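PDB 2GNP: transcriptional regulator from Streptococcus pneumoniae, which is named a transcriptional regulator and probably controls gene expression through a sugar-binding domain that senses a sugar-type effector. Local coordinates for residues Gly49-Leu54 with Leu151-Val156; Val184-Val187 with Arg193-Asp196. All coordinates share one frame; numbering follows the deposited sequence.

Contact 1. Residues Gly49-Leu54 with Leu151-Val156; sequences GVLRNL and LDIAVV
Ile-153 and Leu-51 carry most of this contact, where the last turn and a half of helix 36-54 lies against strand 153-160 in the alpha/beta sandwich of a Rossmann-like sheet. Helix and strand run nearly antiparallel, 162° between their directions, with the axes of the two short segments 10.8 Å apart. That direction suits a helix whose chain turns back through a short loop into strand 60-63, the parallel neighbour of strand 153-160. No hydrogen bond crosses the interface; the side chains that meet are all aliphatic, with one backbone oxygen, Leu-54 O, joining them.

Start with Leu-51, whose CB bond heads toward the strand and which meets Val-155 tip to tip. Its CG stands trans to the backbone nitrogen (chi1 -179°), which carries both methyls out toward the strand. CD1 reaches Val-155 CG2 at 3.7 Å, while CD2 comes to 4.1 Å from that same Val-155 CG2, so one valine methyl faces the fork of the leucine. Leu-51 CD1 also brushes Ile-153 CG2, at 4.3 Å, and thus bridges two residues that project from one face of the strand. Ala-154, between them, points away from the helix, touching Ile-221 on the other side. Phe-63 and Leu-72 complete the surroundings of Leu-51.

Ile-153 splits its work. While its CG2 faces Leu-51, its CG1 arm is stretched out (chi2 171°) and carries CD1 along to the helix end, where Leu-54 sits. Leu-54 is the less enclosed partner, and it touches through CB, the base of its side chain. Ile-61 and Met-59 pack on Ile-153 as well. At the helix end, Ile-153 CD1 rests against side chain and backbone alike, 3.9 Å from Leu-54 CB and 3.8 Å from Leu-54 O.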
ATOM      1  N   GLY A  49      -0.185   3.494 -15.904  1.00 16.94           N
ATOM      2  CA  GLY A  49      -1.301   3.482 -16.824  1.00 17.83           C
ATOM      3  C   GLY A  49      -2.622   3.125 -16.150  1.00 16.31           C
ATOM      4  O   GLY A  49      -3.657   3.783 -16.362  1.00 16.81           O
ATOM      5  N   VAL A  50      -2.565   2.060 -15.346  1.00 16.73           N
ATOM      6  CA  VAL A  50      -3.740   1.614 -14.609  1.00 16.92           C
ATOM      7  C   VAL A  50      -4.280   2.760 -13.739  1.00 15.83           C
ATOM      8  O   VAL A  50      -5.472   3.102 -13.794  1.00 15.08           O
ATOM      9  CB  VAL A  50      -3.454   0.389 -13.750  1.00 16.89           C
ATOM     10  CG1 VAL A  50      -4.559   0.267 -12.745  1.00 18.21           C
ATOM     11  CG2 VAL A  50      -3.340  -0.896 -14.629  1.00 17.59           C
ATOM     12  N   LEU A  51      -3.408   3.427 -12.983  1.00 15.31           N
ATOM     13  CA  LEU A  51      -3.920   4.480 -12.080  1.00 14.98           C
ATOM     14  C   LEU A  51      -4.497   5.702 -12.861  1.00 15.11           C
ATOM     15  O   LEU A  51      -5.550   6.261 -12.525  1.00 15.57           O
ATOM     16  CB  LEU A  51      -2.805   4.932 -11.127  1.00 14.18           C
ATOM     17  CG  LEU A  51      -3.205   6.006 -10.128  1.00 16.34           C
ATOM     18  CD1 LEU A  51      -4.333   5.498  -9.221  1.00 16.75           C
ATOM     19  CD2 LEU A  51      -1.981   6.335  -9.249  1.00 12.46           C
ATOM     20  N   ARG A  52      -3.796   6.114 -13.924  1.00 15.82           N
ATOM     21  CA  ARG A  52      -4.252   7.257 -14.685  1.00 16.91           C
ATOM     22  C   ARG A  52      -5.697   7.022 -15.195  1.00 16.52           C
ATOM     23  O   ARG A  52      -6.556   7.909 -15.192  1.00 16.89           O
ATOM     24  CB  ARG A  52      -3.266   7.579 -15.834  1.00 16.46           C
ATOM     25  CG  ARG A  52      -3.746   8.727 -16.733  1.00 15.99           C
ATOM     26  CD  ARG A  52      -2.721   9.120 -17.785  1.00 18.96           C
ATOM     27  NE  ARG A  52      -3.064  10.406 -18.438  1.00 18.37           N
ATOM     28  CZ  ARG A  52      -3.922  10.569 -19.451  1.00 22.44           C
ATOM     29  NH1 ARG A  52      -4.661   9.548 -19.905  1.00 22.42           N
ATOM     30  NH2 ARG A  52      -4.103  11.783 -19.961  1.00 22.71           N
ATOM     31  N   ASN A  53      -5.963   5.786 -15.645  1.00 18.46           N
ATOM     32  CA  ASN A  53      -7.307   5.422 -16.106  1.00 19.80           C
ATOM     33  C   ASN A  53      -8.410   5.407 -15.045  1.00 19.90           C
ATOM     34  O   ASN A  53      -9.611   5.574 -15.346  1.00 20.29           O
ATOM     35  CB  ASN A  53      -7.220   4.076 -16.825  1.00 20.03           C
ATOM     36  CG  ASN A  53      -6.739   4.233 -18.258  1.00 25.67           C
ATOM     37  OD1 ASN A  53      -6.874   5.324 -18.843  1.00 29.09           O
ATOM     38  ND2 ASN A  53      -6.183   3.160 -18.840  1.00 26.58           N
ATOM     39  N   LEU A  54      -7.994   5.165 -13.803  1.00 17.71           N
ATOM     40  CA  LEU A  54      -8.886   5.148 -12.654  1.00 20.37           C
ATOM     41  C   LEU A  54      -9.261   6.548 -12.230  1.00 18.65           C
ATOM     42  O   LEU A  54     -10.360   6.782 -11.724  1.00 20.42           O
ATOM     43  CB  LEU A  54      -8.251   4.399 -11.473  1.00 20.71           C
ATOM     44  CG  LEU A  54      -7.970   2.890 -11.617  1.00 23.48           C
ATOM     45  CD1 LEU A  54      -7.348   2.345 -10.315  1.00 25.00           C
ATOM     46  CD2 LEU A  54      -9.233   2.087 -12.042  1.00 27.11           C
ATOM     47  N   LEU A 151     -13.042   7.582   0.807  1.00 14.22           N
ATOM     48  CA  LEU A 151     -12.143   7.672  -0.347  1.00 13.48           C
ATOM     49  C   LEU A 151     -12.669   6.850  -1.511  1.00 12.73           C
ATOM     50  O   LEU A 151     -13.337   5.822  -1.348  1.00 14.09           O
ATOM     51  CB  LEU A 151     -10.785   7.137   0.007  1.00 10.69           C
ATOM     52  CG  LEU A 151     -10.048   8.047   1.007  1.00 13.39           C
ATOM     53  CD1 LEU A 151      -8.712   7.304   1.310  1.00 16.44           C
ATOM     54  CD2 LEU A 151      -9.822   9.494   0.549  1.00 10.43           C
ATOM     55  N   ASP A 152     -12.364   7.344  -2.710  1.00 12.65           N
ATOM     56  CA  ASP A 152     -12.684   6.615  -3.933  1.00 12.29           C
ATOM     57  C   ASP A 152     -11.593   5.607  -4.326  1.00 12.61           C
ATOM     58  O   ASP A 152     -11.895   4.521  -4.802  1.00 13.96           O
ATOM     59  CB  ASP A 152     -12.876   7.583  -5.100  1.00 13.48           C
ATOM     60  CG  ASP A 152     -14.085   8.464  -4.889  1.00 16.88           C
ATOM     61  OD1 ASP A 152     -15.212   7.922  -4.930  1.00 17.95           O
ATOM     62  OD2 ASP A 152     -13.929   9.646  -4.589  1.00 16.95           O
ATOM     63  N   ILE A 153     -10.337   6.028  -4.169  1.00 11.56           N
ATOM     64  CA  ILE A 153      -9.195   5.193  -4.585  1.00 10.70           C
ATOM     65  C   ILE A 153      -8.182   5.263  -3.461  1.00 10.57           C
ATOM     66  O   ILE A 153      -8.082   6.283  -2.807  1.00 11.74           O
ATOM     67  CB  ILE A 153      -8.545   5.745  -5.832  1.00 11.72           C
ATOM     68  CG1 ILE A 153      -9.536   5.639  -7.004  1.00 14.49           C
ATOM     69  CG2 ILE A 153      -7.196   5.023  -6.098  1.00 13.53           C
ATOM     70  CD1 ILE A 153      -8.982   6.418  -8.242  1.00 20.14           C
ATOM     71  N   ALA A 154      -7.548   4.140  -3.186  1.00 10.63           N
ATOM     72  CA  ALA A 154      -6.325   4.147  -2.326  1.00 12.16           C
ATOM     73  C   ALA A 154      -5.222   3.576  -3.199  1.00 11.12           C
ATOM     74  O   ALA A 154      -5.476   2.642  -3.949  1.00 12.52           O
ATOM     75  CB  ALA A 154      -6.516   3.267  -1.148  1.00 13.02           C
ATOM     76  N   VAL A 155      -4.010   4.094  -3.037  1.00 10.33           N
ATOM     77  CA  VAL A 155      -2.800   3.596  -3.736  1.00 10.95           C
ATOM     78  C   VAL A 155      -1.796   3.287  -2.663  1.00 11.51           C
ATOM     79  O   VAL A 155      -1.394   4.196  -1.975  1.00 10.39           O
ATOM     80  CB  VAL A 155      -2.242   4.621  -4.748  1.00 12.12           C
ATOM     81  CG1 VAL A 155      -1.176   3.955  -5.702  1.00 12.20           C
ATOM     82  CG2 VAL A 155      -3.447   5.181  -5.616  1.00 13.61           C
ATOM     83  N   VAL A 156      -1.350   2.021  -2.598  1.00 10.03           N
ATOM     84  CA  VAL A 156      -0.525   1.586  -1.454  1.00 10.25           C
ATOM     85  C   VAL A 156       0.595   0.609  -1.917  1.00  9.59           C
ATOM     86  O   VAL A 156       0.471  -0.108  -2.929  1.00 11.19           O
ATOM     87  CB  VAL A 156      -1.380   0.872  -0.372  1.00  9.75           C
ATOM     88  CG1 VAL A 156      -2.504   1.778   0.126  1.00 12.03           C
ATOM     89  CG2 VAL A 156      -1.906  -0.510  -0.865  1.00 11.40           C
TER

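Contact 2. Residues Val184-Val187 with Arg193-Asp196; sequences VKTV and RFFD
Val-187 and Phe-195 lock together where the chain, leaving helix 175-183 through a Schellman motif with Lys-185 as its C-prime residue, enters the beta hairpin of strands 188-190 and 193-195. The tight part is built round one carbonyl oxygen. Val-187 N donates to Phe-195 O at 2.8 Å, almost straight (176°) and in the carbonyl plane, and the Thr-186 CA-H adds a weaker approach to the same oxygen.

Side chains close in around this bond. Thr-186 CG2 lies 3.8 Å from Phe-194 CB, close to the plane of the Phe-194 ring at its edge; the hydroxyl turns back to the helix and bonds Leu-181 O. Val-187 CG2 likewise meets the edge of the Phe-195 ring, 3.8 Å from Phe-195 CD2, and presses to 3.3 Å from Asp-196 O. Although Phe-195 CB points away, its CG sits between the backbone N and the carbonyl carbon (chi1 50°), which brings the ring back toward the valine. Ser-239 of helix 234-242 touches both Val-187 and Phe-195.

The other side is loose. Lys-185 is exposed and its amine leads away, while Asp-196 OD1 is gripped by the backbone nitrogens of Lys-198 and Lys-200. Here a water spans the segments, donating to Val-184 O at 2.6 Å and, by a longer bond, to Asp-196 OD2 at 3.3 Å.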
ATOM      1  N   VAL A 184       3.750 -12.455  17.817  1.00 21.60           N
ATOM      2  CA  VAL A 184       2.470 -12.737  17.140  1.00 22.62           C
ATOM      3  C   VAL A 184       2.616 -13.078  15.662  1.00 20.76           C
ATOM      4  O   VAL A 184       1.610 -13.128  14.917  1.00 21.95           O
ATOM      5  CB  VAL A 184       1.417 -11.612  17.338  1.00 23.64           C
ATOM      6  CG1 VAL A 184       1.066 -11.461  18.827  1.00 26.47           C
ATOM      7  CG2 VAL A 184       1.913 -10.292  16.732  1.00 25.45           C
ATOM      8  N   LYS A 185       3.856 -13.320  15.239  1.00 18.81           N
ATOM      9  CA  LYS A 185       4.143 -13.854  13.920  1.00 19.04           C
ATOM     10  C   LYS A 185       3.716 -12.862  12.851  1.00 17.90           C
ATOM     11  O   LYS A 185       3.038 -13.220  11.903  1.00 16.72           O
ATOM     12  CB  LYS A 185       3.430 -15.206  13.711  1.00 19.52           C
ATOM     13  CG  LYS A 185       3.977 -16.339  14.656  1.00 22.30           C
ATOM     14  CD  LYS A 185       3.117 -17.595  14.521  1.00 21.96           C
ATOM     15  CE  LYS A 185       3.007 -18.379  15.845  1.00 28.26           C
ATOM     16  NZ  LYS A 185       4.366 -18.717  16.272  1.00 25.77           N
ATOM     17  N   THR A 186       4.092 -11.598  13.053  1.00 16.60           N
ATOM     18  CA  THR A 186       3.828 -10.573  12.032  1.00 15.86           C
ATOM     19  C   THR A 186       4.528 -10.956  10.738  1.00 14.70           C
ATOM     20  O   THR A 186       5.724 -11.414  10.737  1.00 15.56           O
ATOM     21  CB  THR A 186       4.331  -9.215  12.549  1.00 14.66           C
ATOM     22  OG1 THR A 186       3.544  -8.894  13.703  1.00 16.50           O
ATOM     23  CG2 THR A 186       4.160  -8.091  11.497  1.00 16.35           C
ATOM     24  N   VAL A 187       3.856 -10.742   9.603  1.00 14.42           N
ATOM     25  CA  VAL A 187       4.451 -11.064   8.321  1.00 16.63           C
ATOM     26  C   VAL A 187       4.636  -9.833   7.408  1.00 16.52           C
ATOM     27  O   VAL A 187       5.378  -9.892   6.424  1.00 17.69           O
ATOM     28  CB  VAL A 187       3.704 -12.183   7.539  1.00 18.84           C
ATOM     29  CG1 VAL A 187       3.619 -13.519   8.372  1.00 19.59           C
ATOM     30  CG2 VAL A 187       2.351 -11.740   7.096  1.00 21.46           C
ATOM     31  N   ARG A 193       0.162  -0.594   9.186  1.00 13.66           N
ATOM     32  CA  ARG A 193      -0.477  -1.560  10.111  1.00 14.98           C
ATOM     33  C   ARG A 193       0.058  -2.929   9.842  1.00 15.91           C
ATOM     34  O   ARG A 193       0.206  -3.326   8.683  1.00 16.53           O
ATOM     35  CB  ARG A 193      -1.981  -1.488  10.084  1.00 15.69           C
ATOM     36  CG  ARG A 193      -2.420  -0.081  10.597  1.00 13.79           C
ATOM     37  CD  ARG A 193      -3.929   0.023  10.438  1.00 14.89           C
ATOM     38  NE  ARG A 193      -4.452   1.310  10.912  1.00 12.27           N
ATOM     39  CZ  ARG A 193      -4.530   1.656  12.191  1.00 14.40           C
ATOM     40  NH1 ARG A 193      -4.107   0.784  13.143  1.00 12.80           N
ATOM     41  NH2 ARG A 193      -5.005   2.867  12.554  1.00 13.86           N
ATOM     42  N   PHE A 194       0.373  -3.621  10.935  1.00 13.96           N
ATOM     43  CA  PHE A 194       1.124  -4.876  10.899  1.00 13.37           C
ATOM     44  C   PHE A 194       0.167  -6.017  11.031  1.00 14.09           C
ATOM     45  O   PHE A 194      -0.689  -6.001  11.922  1.00 16.84           O
ATOM     46  CB  PHE A 194       2.194  -4.860  12.017  1.00 13.81           C
ATOM     47  CG  PHE A 194       3.274  -3.822  11.738  1.00 11.82           C
ATOM     48  CD1 PHE A 194       4.367  -4.175  10.964  1.00 15.40           C
ATOM     49  CD2 PHE A 194       3.137  -2.495  12.160  1.00 14.36           C
ATOM     50  CE1 PHE A 194       5.327  -3.241  10.644  1.00 15.09           C
ATOM     51  CE2 PHE A 194       4.120  -1.528  11.796  1.00 15.54           C
ATOM     52  CZ  PHE A 194       5.206  -1.928  11.062  1.00 17.00           C
ATOM     53  N   PHE A 195       0.344  -7.019  10.181  1.00 13.94           N
ATOM     54  CA  PHE A 195      -0.582  -8.169  10.207  1.00 12.43           C
ATOM     55  C   PHE A 195       0.141  -9.503  10.193  1.00 14.14           C
ATOM     56  O   PHE A 195       1.317  -9.596   9.806  1.00 13.66           O
ATOM     57  CB  PHE A 195      -1.559  -8.090   9.043  1.00 14.05           C
ATOM     58  CG  PHE A 195      -0.890  -7.850   7.702  1.00 13.09           C
ATOM     59  CD1 PHE A 195      -0.963  -6.592   7.084  1.00 15.68           C
ATOM     60  CD2 PHE A 195      -0.148  -8.856   7.093  1.00 15.76           C
ATOM     61  CE1 PHE A 195      -0.353  -6.373   5.810  1.00 15.54           C
ATOM     62  CE2 PHE A 195       0.470  -8.649   5.862  1.00 16.86           C
ATOM     63  CZ  PHE A 195       0.376  -7.377   5.231  1.00 15.16           C
ATOM     64  N   ASP A 196      -0.610 -10.532  10.600  1.00 15.01           N
ATOM     65  CA  ASP A 196      -0.134 -11.897  10.561  1.00 17.48           C
ATOM     66  C   ASP A 196      -0.379 -12.603   9.227  1.00 17.61           C
ATOM     67  O   ASP A 196      -0.733 -11.977   8.211  1.00 17.02           O
ATOM     68  CB  ASP A 196      -0.736 -12.670  11.744  1.00 17.49           C
ATOM     69  CG  ASP A 196      -2.220 -12.997  11.549  1.00 22.98           C
ATOM     70  OD1 ASP A 196      -2.814 -12.721  10.459  1.00 17.81           O
ATOM     71  OD2 ASP A 196      -2.805 -13.611  12.471  1.00 24.55           O
TER
HETATM   72  O   HOH W   1      -0.878 -13.963  15.078  1.00 37.92           O

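From the N terminus, helix 36-54 comes first, and its end waits through 96 intervening residues, strands 60-63, 85-88 and 116-117 among them, until strand 153-160 closes contact 1. Only afterwards, beyond helix 175-183, does contact 2 open, and it closes again across just five residues. The two are therefore in series, neither nested nor crossed. Their centres lie 26 Å apart, on opposite sides of the chain's centre, with about 9 Å between nearest atoms. The sheet joins them: strand 153-160 receives the helix in contact 1 and pairs antiparallel with strand 188-190, the first arm of the hairpin that contact 2 fastens to the helix exit.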